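Local coordinates for protein LP15968p (Drosophila melanogaster, PDB 3MN8) that is a zinc-dependent metallocarboxypeptidase that releases C-terminal arginine or lysine from peptides and proteins, processing growth factors, peptide hormones and neuropeptides, at residues Ser69-Arg82 / Val132-Asp146. Sequence-based numbering, arbitrary orientation.
Sequences SLEGRNLLALQISR and VNSTDIYLVPTMNPD. With NAG (2-acetamido-2-deoxy-beta-D-glucopyranose), chain E.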
loop_
_atom_site.group_PDB
_atom_site.type_symbol
_atom_site.label_atom_id
_atom_site.label_comp_id
_atom_site.label_asym_id
_atom_site.label_seq_id
_atom_site.Cartn_x
_atom_site.Cartn_y
_atom_site.Cartn_z
ATOM N N SER A 69 -10.321 -5.780 -16.845
ATOM C CA SER A 69 -9.126 -6.014 -17.634
ATOM C C SER A 69 -9.487 -6.047 -19.117
ATOM O O SER A 69 -10.668 -6.001 -19.486
ATOM C CB SER A 69 -8.513 -7.344 -17.237
ATOM O OG SER A 69 -9.251 -8.420 -17.805
ATOM N N LEU A 70 -8.470 -6.129 -19.970
ATOM C CA LEU A 70 -8.695 -6.219 -21.413
ATOM C C LEU A 70 -9.698 -7.312 -21.728
ATOM O O LEU A 70 -10.592 -7.141 -22.564
ATOM C CB LEU A 70 -7.391 -6.518 -22.152
ATOM C CG LEU A 70 -6.392 -5.370 -22.265
ATOM C CD1 LEU A 70 -5.087 -5.838 -22.893
ATOM C CD2 LEU A 70 -6.987 -4.244 -23.082
ATOM N N GLU A 71 -9.545 -8.438 -21.047
ATOM C CA GLU A 71 -10.291 -9.623 -21.409
ATOM C C GLU A 71 -11.529 -9.835 -20.543
ATOM O O GLU A 71 -12.054 -10.948 -20.451
ATOM C CB GLU A 71 -9.366 -10.826 -21.367
ATOM C CG GLU A 71 -8.190 -10.678 -22.302
ATOM C CD GLU A 71 -7.280 -11.875 -22.255
ATOM O OE1 GLU A 71 -7.041 -12.390 -21.136
ATOM O OE2 GLU A 71 -6.802 -12.292 -23.331
ATOM N N GLY A 72 -11.978 -8.754 -19.907
ATOM C CA GLY A 72 -13.261 -8.731 -19.222
ATOM C C GLY A 72 -13.249 -9.090 -17.747
ATOM O O GLY A 72 -14.282 -9.030 -17.076
ATOM N N ARG A 73 -12.089 -9.470 -17.231
ATOM C CA ARG A 73 -11.999 -9.879 -15.838
ATOM C C ARG A 73 -12.137 -8.703 -14.879
ATOM O O ARG A 73 -11.563 -7.632 -15.096
ATOM C CB ARG A 73 -10.691 -10.623 -15.606
ATOM C CG ARG A 73 -10.496 -11.758 -16.591
ATOM C CD ARG A 73 -9.261 -12.550 -16.254
ATOM N NE ARG A 73 -8.748 -13.218 -17.445
ATOM C CZ ARG A 73 -9.018 -14.479 -17.762
ATOM N NH1 ARG A 73 -8.519 -15.012 -18.867
ATOM N NH2 ARG A 73 -9.784 -15.209 -16.967
ATOM N N ASN A 74 -12.905 -8.909 -13.815
ATOM C CA ASN A 74 -13.151 -7.861 -12.848
ATOM C C ASN A 74 -11.956 -7.585 -11.959
ATOM O O ASN A 74 -11.376 -8.502 -11.393
ATOM C CB ASN A 74 -14.364 -8.205 -11.986
ATOM C CG ASN A 74 -15.679 -7.929 -12.697
ATOM O OD1 ASN A 74 -15.800 -6.986 -13.490
ATOM N ND2 ASN A 74 -16.674 -8.753 -12.415
ATOM N N LEU A 75 -11.598 -6.309 -11.845
ATOM C CA LEU A 75 -10.600 -5.861 -10.886
ATOM C C LEU A 75 -11.335 -5.436 -9.626
ATOM O O LEU A 75 -12.075 -4.453 -9.640
ATOM C CB LEU A 75 -9.782 -4.696 -11.451
ATOM C CG LEU A 75 -8.671 -4.973 -12.482
ATOM C CD1 LEU A 75 -8.898 -6.272 -13.233
ATOM C CD2 LEU A 75 -8.546 -3.830 -13.467
ATOM N N LEU A 76 -11.130 -6.183 -8.540
ATOM C CA LEU A 76 -11.930 -6.040 -7.325
ATOM C C LEU A 76 -11.085 -5.726 -6.087
ATOM O O LEU A 76 -9.959 -6.205 -5.958
ATOM C CB LEU A 76 -12.702 -7.334 -7.056
ATOM C CG LEU A 76 -13.733 -7.818 -8.069
ATOM C CD1 LEU A 76 -14.141 -9.258 -7.764
ATOM C CD2 LEU A 76 -14.948 -6.902 -8.080
ATOM N N ALA A 77 -11.652 -4.946 -5.166
ATOM C CA ALA A 77 -10.993 -4.645 -3.898
ATOM C C ALA A 77 -11.937 -4.872 -2.738
ATOM O O ALA A 77 -13.028 -4.307 -2.708
ATOM C CB ALA A 77 -10.501 -3.216 -3.872
ATOM N N LEU A 78 -11.512 -5.688 -1.777
ATOM C CA LEU A 78 -12.310 -5.903 -0.585
ATOM C C LEU A 78 -11.903 -4.910 0.468
ATOM O O LEU A 78 -10.753 -4.906 0.901
ATOM C CB LEU A 78 -12.123 -7.317 -0.033
ATOM C CG LEU A 78 -13.077 -7.715 1.107
ATOM C CD1 LEU A 78 -14.493 -7.953 0.578
ATOM C CD2 LEU A 78 -12.592 -8.954 1.871
ATOM N N GLN A 79 -12.851 -4.075 0.875
ATOM C CA GLN A 79 -12.686 -3.196 2.028
ATOM C C GLN A 79 -13.106 -3.853 3.336
ATOM O O GLN A 79 -14.148 -4.497 3.410
ATOM C CB GLN A 79 -13.511 -1.930 1.849
ATOM C CG GLN A 79 -13.719 -1.165 3.114
ATOM C CD GLN A 79 -14.709 -0.054 2.922
ATOM O OE1 GLN A 79 -15.551 -0.111 2.029
ATOM N NE2 GLN A 79 -14.624 0.968 3.764
ATOM N N ILE A 80 -12.289 -3.658 4.367
ATOM C CA ILE A 80 -12.583 -4.102 5.724
ATOM C C ILE A 80 -12.496 -2.901 6.650
ATOM O O ILE A 80 -11.489 -2.190 6.656
ATOM C CB ILE A 80 -11.556 -5.130 6.191
ATOM C CG1 ILE A 80 -11.596 -6.356 5.272
ATOM C CG2 ILE A 80 -11.801 -5.492 7.648
ATOM C CD1 ILE A 80 -10.423 -7.292 5.410
ATOM N N SER A 81 -13.542 -2.668 7.435
ATOM C CA SER A 81 -13.578 -1.500 8.306
ATOM C C SER A 81 -14.443 -1.752 9.523
ATOM O O SER A 81 -15.200 -2.722 9.559
ATOM C CB SER A 81 -14.141 -0.317 7.540
ATOM O OG SER A 81 -15.411 -0.650 7.022
ATOM N N ARG A 82 -14.336 -0.877 10.521
ATOM C CA ARG A 82 -15.219 -0.949 11.685
ATOM C C ARG A 82 -16.645 -0.913 11.165
ATOM O O ARG A 82 -17.480 -1.744 11.537
ATOM C CB ARG A 82 -14.950 0.216 12.651
ATOM C CG ARG A 82 -15.890 0.318 13.861
ATOM C CD ARG A 82 -15.125 0.332 15.179
ATOM N NE ARG A 82 -15.317 1.561 15.938
ATOM C CZ ARG A 82 -15.024 1.723 17.230
ATOM N NH1 ARG A 82 -15.243 2.899 17.805
ATOM N NH2 ARG A 82 -14.521 0.729 17.957
ATOM N N VAL A 132 -8.529 -3.312 13.073
ATOM C CA VAL A 132 -9.670 -3.131 12.181
ATOM C C VAL A 132 -10.522 -1.921 12.553
ATOM O O VAL A 132 -10.989 -1.186 11.671
ATOM C CB VAL A 132 -10.569 -4.387 12.159
ATOM C CG1 VAL A 132 -11.835 -4.111 11.371
ATOM C CG2 VAL A 132 -9.818 -5.558 11.553
ATOM N N ASN A 133 -10.736 -1.737 13.855
ATOM C CA ASN A 133 -11.499 -0.611 14.364
ATOM C C ASN A 133 -10.896 0.736 13.954
ATOM O O ASN A 133 -11.618 1.706 13.704
ATOM C CB ASN A 133 -11.586 -0.691 15.889
ATOM C CG ASN A 133 -12.706 -1.588 16.365
ATOM O OD1 ASN A 133 -13.330 -2.299 15.576
ATOM N ND2 ASN A 133 -12.972 -1.555 17.666
ATOM N N SER A 134 -9.571 0.780 13.871
ATOM C CA SER A 134 -8.852 2.045 13.770
ATOM C C SER A 134 -8.328 2.324 12.377
ATOM O O SER A 134 -7.801 3.406 12.118
ATOM C CB SER A 134 -7.680 2.054 14.753
ATOM O OG SER A 134 -6.873 0.900 14.580
ATOM N N THR A 135 -8.462 1.344 11.489
ATOM C CA THR A 135 -7.936 1.473 10.132
ATOM C C THR A 135 -8.949 1.041 9.095
ATOM O O THR A 135 -9.691 0.078 9.298
ATOM C CB THR A 135 -6.669 0.622 9.920
ATOM O OG1 THR A 135 -5.917 0.533 11.142
ATOM C CG2 THR A 135 -5.809 1.237 8.827
ATOM N N ASP A 136 -8.970 1.759 7.980
ATOM C CA ASP A 136 -9.839 1.424 6.857
ATOM C C ASP A 136 -9.017 0.703 5.800
ATOM O O ASP A 136 -8.198 1.316 5.104
ATOM C CB ASP A 136 -10.427 2.690 6.265
ATOM C CG ASP A 136 -11.907 2.585 6.043
ATOM O OD1 ASP A 136 -12.655 2.383 7.023
ATOM O OD2 ASP A 136 -12.324 2.721 4.879
ATOM N N ILE A 137 -9.241 -0.599 5.677
ATOM C CA ILE A 137 -8.333 -1.430 4.931
ATOM C C ILE A 137 -8.913 -1.971 3.623
ATOM O O ILE A 137 -10.018 -2.517 3.595
ATOM C CB ILE A 137 -7.845 -2.575 5.802
ATOM C CG1 ILE A 137 -7.091 -2.027 7.034
ATOM C CG2 ILE A 137 -6.993 -3.527 4.977
ATOM C CD1 ILE A 137 -6.912 -3.054 8.176
ATOM N N TYR A 138 -8.150 -1.812 2.541
ATOM C CA TYR A 138 -8.516 -2.334 1.223
ATOM C C TYR A 138 -7.494 -3.344 0.677
ATOM O O TYR A 138 -6.283 -3.064 0.612
ATOM C CB TYR A 138 -8.654 -1.194 0.221
ATOM C CG TYR A 138 -9.735 -0.203 0.551
ATOM C CD1 TYR A 138 -9.536 0.770 1.510
ATOM C CD2 TYR A 138 -10.948 -0.233 -0.116
ATOM C CE1 TYR A 138 -10.518 1.685 1.798
ATOM C CE2 TYR A 138 -11.932 0.675 0.162
ATOM C CZ TYR A 138 -11.715 1.634 1.119
ATOM O OH TYR A 138 -12.696 2.554 1.426
ATOM N N LEU A 139 -8.000 -4.507 0.268
ATOM C CA LEU A 139 -7.162 -5.594 -0.232
ATOM C C LEU A 139 -7.447 -5.917 -1.705
ATOM O O LEU A 139 -8.584 -6.240 -2.090
ATOM C CB LEU A 139 -7.335 -6.846 0.631
ATOM C CG LEU A 139 -7.209 -6.672 2.147
ATOM C CD1 LEU A 139 -7.382 -8.020 2.855
ATOM C CD2 LEU A 139 -5.870 -6.024 2.499
ATOM N N VAL A 140 -6.398 -5.817 -2.519
ATOM C CA VAL A 140 -6.467 -6.127 -3.940
ATOM C C VAL A 140 -5.491 -7.271 -4.259
ATOM O O VAL A 140 -4.336 -7.034 -4.645
ATOM C CB VAL A 140 -6.114 -4.887 -4.796
ATOM C CG1 VAL A 140 -6.415 -5.140 -6.277
ATOM C CG2 VAL A 140 -6.863 -3.654 -4.292
ATOM N N PRO A 141 -5.950 -8.520 -4.084
ATOM C CA PRO A 141 -5.148 -9.724 -4.349
ATOM C C PRO A 141 -4.493 -9.739 -5.737
ATOM O O PRO A 141 -3.347 -10.170 -5.869
ATOM C CB PRO A 141 -6.178 -10.857 -4.231
ATOM C CG PRO A 141 -7.185 -10.334 -3.295
ATOM C CD PRO A 141 -7.287 -8.858 -3.565
ATOM N N THR A 142 -5.216 -9.299 -6.763
ATOM C CA THR A 142 -4.634 -9.179 -8.096
ATOM C C THR A 142 -5.024 -7.886 -8.791
ATOM O O THR A 142 -6.117 -7.337 -8.585
ATOM C CB THR A 142 -4.992 -10.354 -9.032
ATOM O OG1 THR A 142 -4.366 -10.139 -10.303
ATOM C CG2 THR A 142 -6.483 -10.432 -9.256
ATOM N N MET A 143 -4.106 -7.430 -9.632
ATOM C CA MET A 143 -4.249 -6.200 -10.395
ATOM C C MET A 143 -4.010 -6.570 -11.866
ATOM O O MET A 143 -4.102 -5.731 -12.766
ATOM C CB MET A 143 -3.216 -5.195 -9.885
ATOM C CG MET A 143 -3.340 -3.810 -10.432
ATOM S SD MET A 143 -1.883 -2.835 -10.011
ATOM C CE MET A 143 -1.793 -1.782 -11.462
ATOM N N ASN A 144 -3.711 -7.848 -12.098
ATOM C CA ASN A 144 -3.476 -8.346 -13.440
ATOM C C ASN A 144 -3.987 -9.781 -13.629
ATOM O O ASN A 144 -3.199 -10.734 -13.707
ATOM C CB ASN A 144 -1.998 -8.253 -13.785
ATOM C CG ASN A 144 -1.718 -8.621 -15.222
ATOM O OD1 ASN A 144 -2.643 -8.806 -16.022
ATOM N ND2 ASN A 144 -0.439 -8.732 -15.565
ATOM N N PRO A 145 -5.322 -9.928 -13.709
ATOM C CA PRO A 145 -5.989 -11.222 -13.907
ATOM C C PRO A 145 -5.590 -11.861 -15.237
ATOM O O PRO A 145 -5.372 -13.071 -15.325
ATOM C CB PRO A 145 -7.484 -10.856 -13.950
ATOM C CG PRO A 145 -7.578 -9.426 -13.526
ATOM C CD PRO A 145 -6.260 -8.791 -13.770
ATOM N N ASP A 146 -5.524 -11.035 -16.270
ATOM C CA ASP A 146 -5.241 -11.508 -17.604
ATOM C C ASP A 146 -3.809 -12.002 -17.614
ATOM O O ASP A 146 -3.487 -13.020 -18.238
ATOM C CB ASP A 146 -5.455 -10.384 -18.632
ATOM C CG ASP A 146 -6.929 -10.002 -18.797
ATOM O OD1 ASP A 146 -7.766 -10.426 -17.972
ATOM O OD2 ASP A 146 -7.257 -9.277 -19.754
HETATM C C1 NAG E . -13.843 -2.655 17.970
HETATM C C2 NAG E . -13.542 -2.497 19.459
HETATM C C3 NAG E . -14.560 -3.197 20.352
HETATM C C4 NAG E . -15.982 -2.948 19.853
HETATM C C5 NAG E . -16.069 -3.195 18.354
HETATM C C6 NAG E . -17.456 -2.867 17.835
HETATM C C7 NAG E . -11.696 -4.170 19.748
HETATM C C8 NAG E . -12.357 -5.216 18.888
HETATM N N2 NAG E . -12.182 -2.922 19.771
HETATM O O3 NAG E . -14.408 -2.719 21.675
HETATM O O4 NAG E . -16.900 -3.788 20.522
HETATM O O5 NAG E . -15.178 -2.341 17.687
HETATM O O6 NAG E . -17.570 -1.461 17.800
HETATM O O7 NAG E . -10.704 -4.474 20.411
#
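V132 sets its CG1 against CG2 of I80, and N133 beside it carries the N-linked sugar. R82 bends round this asparagine, its NH2 tentatively bonded to NAG O5, though the guanidinium is poorly ordered and its placement doubtful. From D136 the chain runs antiparallel to strand 74-80 within the large mixed sheet of the M14 catalytic domain. D136 OD2 receives a weak bond from NE2 of Q79, whose OE1 is held by H64 of the outermost strand. I137 and L139 exchange paired backbone bonds with I80 and L78, straightest at I80 N to I137 O (2.7 Å, 168°). Between them Q79 CG makes a CH-pi contact over one face of the Y138 ring, 4.2 Å from its centroid; with CG anti to the backbone N (chi1 163°), the glutamine lies alongside the ring. V140 CG2 meets A77 CB. After the loop, P145 at the start of helix 145-149 rests its CG on L75 CD1. D146 OD1 takes S69 OG at 2.5 Å from above the carboxylate plane and a salt bridge from R73 NE whose hydrogen bond is poorly angled; OD2 takes E71 N at 2.8 Å through its syn lone pair. Replacing D146 by an alanine would probably leave S69 OG and E71 N without this acceptor and R73 without its charge mate. E71 OE1 lies 3.4 Å from D146 OD2, a like-charge pair that R73 probably offsets. One buried carboxylate, satisfying several donors, thus fixes a beta turn against a helix start.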